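Local coordinates for protein uracil-DNA glycosylase (Epstein-Barr virus, PDB 6LYJ) that belongs to the uracil-DNA glycosylase superfamily and has an alpha/beta fold built on a central four-stranded parallel sheet, at residues 32-37 with 72-77; 42-47 with 171-176. All coordinates share one frame; numbering follows the deposited sequence.

Contact 1 of 2, residues 32-37 with 72-77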
# COMPACT_ATOMS: atom_id res chain seq x y z
N ASP A 32 -20.48 16.57 -2.32
CA ASP A 32 -21.61 16.66 -3.24
C ASP A 32 -21.18 16.42 -4.69
O ASP A 32 -21.93 15.83 -5.47
CB ASP A 32 -22.28 18.02 -3.11
CG ASP A 32 -22.95 18.22 -1.76
OD1 ASP A 32 -23.53 17.24 -1.23
OD2 ASP A 32 -22.90 19.35 -1.23
N LEU A 33 -19.98 16.88 -5.06
CA LEU A 33 -19.51 16.65 -6.42
C LEU A 33 -19.35 15.17 -6.71
O LEU A 33 -19.64 14.70 -7.81
CB LEU A 33 -18.19 17.39 -6.65
CG LEU A 33 -18.32 18.89 -6.92
CD1 LEU A 33 -16.96 19.55 -6.83
CD2 LEU A 33 -18.96 19.14 -8.28
N TRP A 34 -18.92 14.39 -5.71
CA TRP A 34 -18.79 12.95 -5.90
C TRP A 34 -20.16 12.28 -5.97
O TRP A 34 -20.34 11.32 -6.72
CB TRP A 34 -17.93 12.34 -4.80
CG TRP A 34 -16.49 12.30 -5.21
CD1 TRP A 34 -15.56 13.28 -5.04
CD2 TRP A 34 -15.83 11.23 -5.89
NE1 TRP A 34 -14.35 12.88 -5.56
CE2 TRP A 34 -14.49 11.62 -6.09
CE3 TRP A 34 -16.24 9.97 -6.35
CZ2 TRP A 34 -13.56 10.80 -6.73
CZ3 TRP A 34 -15.31 9.16 -6.98
CH2 TRP A 34 -13.99 9.58 -7.17
N LEU A 35 -21.12 12.74 -5.17
CA LEU A 35 -22.47 12.21 -5.29
C LEU A 35 -23.03 12.47 -6.68
O LEU A 35 -23.62 11.58 -7.30
CB LEU A 35 -23.38 12.81 -4.22
CG LEU A 35 -23.05 12.41 -2.78
CD1 LEU A 35 -23.93 13.16 -1.79
CD2 LEU A 35 -23.17 10.90 -2.59
N ASP A 36 -22.85 13.69 -7.20
CA ASP A 36 -23.26 13.99 -8.57
C ASP A 36 -22.53 13.11 -9.57
O ASP A 36 -23.12 12.64 -10.55
CB ASP A 36 -23.01 15.47 -8.88
CG ASP A 36 -23.83 16.40 -8.01
OD1 ASP A 36 -24.86 15.95 -7.47
OD2 ASP A 36 -23.45 17.59 -7.88
N PHE A 37 -21.23 12.88 -9.36
CA PHE A 37 -20.42 12.10 -10.30
C PHE A 37 -20.84 10.64 -10.33
O PHE A 37 -20.92 10.03 -11.40
CB PHE A 37 -18.95 12.23 -9.92
CG PHE A 37 -18.01 11.55 -10.88
CD1 PHE A 37 -17.65 12.15 -12.07
CD2 PHE A 37 -17.46 10.31 -10.56
CE1 PHE A 37 -16.78 11.53 -12.94
CE2 PHE A 37 -16.59 9.69 -11.43
CZ PHE A 37 -16.24 10.29 -12.62
N MET A 72 -13.00 9.68 3.78
CA MET A 72 -13.26 10.15 2.42
C MET A 72 -12.38 11.33 2.02
O MET A 72 -12.71 12.04 1.07
CB MET A 72 -14.73 10.52 2.25
CG MET A 72 -15.72 9.40 2.53
SD MET A 72 -15.47 7.96 1.46
CE MET A 72 -16.75 6.87 2.07
N ALA A 73 -11.28 11.56 2.75
CA ALA A 73 -10.42 12.70 2.42
C ALA A 73 -9.90 12.61 0.99
O ALA A 73 -9.73 13.65 0.33
CB ALA A 73 -9.25 12.78 3.40
N TRP A 74 -9.67 11.39 0.49
CA TRP A 74 -9.21 11.18 -0.88
C TRP A 74 -10.14 11.78 -1.92
O TRP A 74 -9.73 11.96 -3.07
CB TRP A 74 -9.05 9.69 -1.15
CG TRP A 74 -10.31 8.92 -0.88
CD1 TRP A 74 -10.68 8.34 0.30
CD2 TRP A 74 -11.38 8.67 -1.80
NE1 TRP A 74 -11.90 7.73 0.17
CE2 TRP A 74 -12.36 7.92 -1.11
CE3 TRP A 74 -11.60 9.00 -3.14
CZ2 TRP A 74 -13.54 7.50 -1.71
CZ3 TRP A 74 -12.78 8.57 -3.74
CH2 TRP A 74 -13.73 7.84 -3.03
N ALA A 75 -11.39 12.07 -1.56
CA ALA A 75 -12.36 12.59 -2.51
C ALA A 75 -12.50 14.11 -2.46
O ALA A 75 -13.27 14.66 -3.25
CB ALA A 75 -13.72 11.94 -2.27
N ARG A 76 -11.80 14.79 -1.56
CA ARG A 76 -12.06 16.21 -1.30
C ARG A 76 -11.01 17.16 -1.88
O ARG A 76 -11.09 18.36 -1.63
CB ARG A 76 -12.18 16.45 0.21
CG ARG A 76 -13.33 15.71 0.88
CD ARG A 76 -13.64 16.28 2.26
NE ARG A 76 -12.61 15.99 3.26
CZ ARG A 76 -12.70 15.01 4.16
NH1 ARG A 76 -13.78 14.24 4.19
NH2 ARG A 76 -11.72 14.82 5.03
N PHE A 77 -10.05 16.67 -2.67
CA PHE A 77 -8.97 17.55 -3.12
C PHE A 77 -9.15 18.08 -4.53
O PHE A 77 -8.44 19.01 -4.92
CB PHE A 77 -7.62 16.82 -3.05
CG PHE A 77 -7.09 16.64 -1.66
CD1 PHE A 77 -7.51 15.60 -0.86
CD2 PHE A 77 -6.14 17.52 -1.15
CE1 PHE A 77 -7.01 15.43 0.42
CE2 PHE A 77 -5.64 17.37 0.13
CZ PHE A 77 -6.07 16.32 0.92
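One face of the W34 indole carries two neighbours from the 72-77 segment: the methyl of A75 lies over the five-membered ring, and the rim of W74 comes down on the six-membered ring. The methyl makes a CH-pi contact, with A75 CB 3.7 Å from the centroid of the W34 five-membered ring and 21° off its normal. W74 arrives edge first, in a T-shaped pair whose planes stand at 78° and whose six-membered rings have centroids 5.2 Å apart. Its leading atom is CZ3, 3.8 Å from W34 CH2, which in turn lies at the edge of the W74 ring. W74 CG sits between its own backbone N and carbonyl carbon (chi1 55°), and this swings the indole back beside A75, whose CB also lies over a face of the W74 ring. The single methyl thus fills the corner between two crossed indoles. Beside it, W34 NE1 is 3.1 Å from A75 O. All three residues are buried. The contact joins helix 32-38 to the short 3-10 segment 73-75 in the loop leading to strand 85-89, with L146 of strand 145-149 touching both tryptophans and L148 of the same strand touching W74.

Contact 2 of 2, residues 42-47 with 171-176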
# COMPACT_ATOMS: atom_id res chain seq x y z
N PRO A 42 -30.69 4.32 -5.73
CA PRO A 42 -31.15 4.22 -4.33
C PRO A 42 -30.63 2.99 -3.60
O PRO A 42 -30.21 3.10 -2.44
CB PRO A 42 -32.68 4.21 -4.47
CG PRO A 42 -32.93 5.01 -5.70
CD PRO A 42 -31.80 4.67 -6.64
N ILE A 43 -30.62 1.83 -4.26
CA ILE A 43 -30.12 0.62 -3.61
C ILE A 43 -28.62 0.72 -3.35
O ILE A 43 -28.13 0.28 -2.30
CB ILE A 43 -30.51 -0.63 -4.41
CG1 ILE A 43 -30.33 -1.89 -3.56
CG2 ILE A 43 -29.70 -0.75 -5.71
CD1 ILE A 43 -31.33 -2.00 -2.41
N PHE A 44 -27.86 1.29 -4.29
CA PHE A 44 -26.43 1.46 -4.04
C PHE A 44 -26.18 2.47 -2.93
O PHE A 44 -25.24 2.32 -2.15
CB PHE A 44 -25.69 1.86 -5.32
CG PHE A 44 -25.29 0.70 -6.18
CD1 PHE A 44 -25.91 -0.53 -6.05
CD2 PHE A 44 -24.25 0.82 -7.08
CE1 PHE A 44 -25.53 -1.60 -6.82
CE2 PHE A 44 -23.85 -0.25 -7.86
CZ PHE A 44 -24.50 -1.47 -7.73
N GLN A 45 -27.02 3.51 -2.86
CA GLN A 45 -26.93 4.44 -1.74
C GLN A 45 -27.15 3.71 -0.42
O GLN A 45 -26.42 3.94 0.55
CB GLN A 45 -27.97 5.56 -1.89
CG GLN A 45 -27.72 6.51 -3.04
CD GLN A 45 -28.86 7.50 -3.21
OE1 GLN A 45 -29.24 8.20 -2.27
NE2 GLN A 45 -29.41 7.57 -4.42
N ARG A 46 -28.14 2.82 -0.37
CA ARG A 46 -28.41 2.09 0.87
C ARG A 46 -27.28 1.13 1.21
O ARG A 46 -26.94 0.96 2.38
CB ARG A 46 -29.75 1.35 0.75
CG ARG A 46 -30.95 2.27 0.85
CD ARG A 46 -32.25 1.55 0.50
NE ARG A 46 -32.52 0.43 1.40
CZ ARG A 46 -33.59 -0.36 1.28
NH1 ARG A 46 -34.46 -0.14 0.32
NH2 ARG A 46 -33.78 -1.36 2.13
N LYS A 47 -26.68 0.49 0.20
CA LYS A 47 -25.56 -0.41 0.45
C LYS A 47 -24.35 0.34 0.99
O LYS A 47 -23.69 -0.12 1.94
CB LYS A 47 -25.22 -1.17 -0.84
CG LYS A 47 -26.29 -2.15 -1.28
CD LYS A 47 -26.17 -2.53 -2.75
CE LYS A 47 -24.95 -3.38 -3.01
NZ LYS A 47 -25.03 -4.68 -2.29
N THR A 171 -15.35 0.65 -3.70
CA THR A 171 -14.20 1.17 -4.44
C THR A 171 -14.09 0.53 -5.83
O THR A 171 -13.65 1.21 -6.77
CB THR A 171 -12.91 0.98 -3.64
OG1 THR A 171 -12.75 -0.39 -3.25
CG2 THR A 171 -12.92 1.86 -2.41
N ASP A 172 -14.49 -0.74 -5.99
CA ASP A 172 -14.63 -1.31 -7.32
C ASP A 172 -15.57 -0.47 -8.18
O ASP A 172 -15.28 -0.17 -9.34
CB ASP A 172 -15.15 -2.75 -7.23
CG ASP A 172 -14.06 -3.77 -6.94
OD1 ASP A 172 -12.88 -3.39 -6.83
OD2 ASP A 172 -14.41 -4.96 -6.83
N HIS A 173 -16.73 -0.11 -7.62
CA HIS A 173 -17.69 0.67 -8.38
C HIS A 173 -17.11 2.04 -8.73
O HIS A 173 -17.30 2.54 -9.85
CB HIS A 173 -19.00 0.80 -7.60
CG HIS A 173 -20.08 1.53 -8.33
ND1 HIS A 173 -20.76 0.98 -9.40
CD2 HIS A 173 -20.63 2.75 -8.13
CE1 HIS A 173 -21.66 1.83 -9.84
NE2 HIS A 173 -21.61 2.92 -9.08
N VAL A 174 -16.40 2.66 -7.78
CA VAL A 174 -15.74 3.94 -8.04
C VAL A 174 -14.76 3.82 -9.20
O VAL A 174 -14.72 4.68 -10.09
CB VAL A 174 -15.04 4.45 -6.77
CG1 VAL A 174 -14.11 5.61 -7.11
CG2 VAL A 174 -16.07 4.89 -5.73
N ILE A 175 -13.95 2.76 -9.21
CA ILE A 175 -12.99 2.56 -10.30
C ILE A 175 -13.72 2.42 -11.63
O ILE A 175 -13.34 3.03 -12.64
CB ILE A 175 -12.10 1.34 -10.00
CG1 ILE A 175 -11.21 1.62 -8.78
CG2 ILE A 175 -11.25 0.98 -11.23
CD1 ILE A 175 -10.53 0.37 -8.22
N SER A 176 -14.78 1.60 -11.64
CA SER A 176 -15.55 1.39 -12.86
C SER A 176 -16.12 2.70 -13.37
O SER A 176 -16.06 2.99 -14.58
CB SER A 176 -16.68 0.39 -12.59
OG SER A 176 -16.16 -0.90 -12.31
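F44 and H173 meet in a T-shaped aromatic pair that bridges helix 42-59 and helix 167-181 of this uracil-DNA glycosylase alpha/beta fold. The packed part is small: the phenyl ring drives its CD2-CE2 edge against one face of the imidazole, with the two planes at 84° and the ring centroids 5.0 Å apart. The backbones stay well separated, F44 CA and H173 CA being 9.8 Å apart, and the two side chains span that gap. H173 reaches out because its CG is anti to the backbone N (chi1 -177°), while F44 CG lies anti to its own carbonyl carbon. Within 42-47 and 171-176 this is the only residue pair that touches, burying just 79 Å² in all. The pair lies at the surface, F44 and H173 both being partly exposed. One turn earlier on helix 167-181, W169 makes a second edge-to-face pair with F44 and a cation-pi contact with K47, while L40 touches H173. On the far helix, D172 forms a salt bridge with K197. At the centre of the contact F44 CE2 stands 3.5 Å above the imidazole plane, offset toward its rim, with H173 CE1 its nearest atom at 3.6 Å.

The centres of contacts 1 and 2 lie about 13 Å apart, and the two interlock along the chain: 32-37, then 42-47, then 72-77, and finally 171-176. Helices 32-38 and 42-59 are consecutive, so neighbouring pieces of the N-terminal part make both contacts. The first packs on a loop before strand 85-89, the second on helix 167-181. They meet directly where W34 CZ3 touches V174 CG1 at 3.8 Å, the valine following H173 on the same helix. Contact 1 is buried and contact 2 lies at the surface, so the two consecutive helices pack against a loop in the interior and against helix 167-181 at the surface.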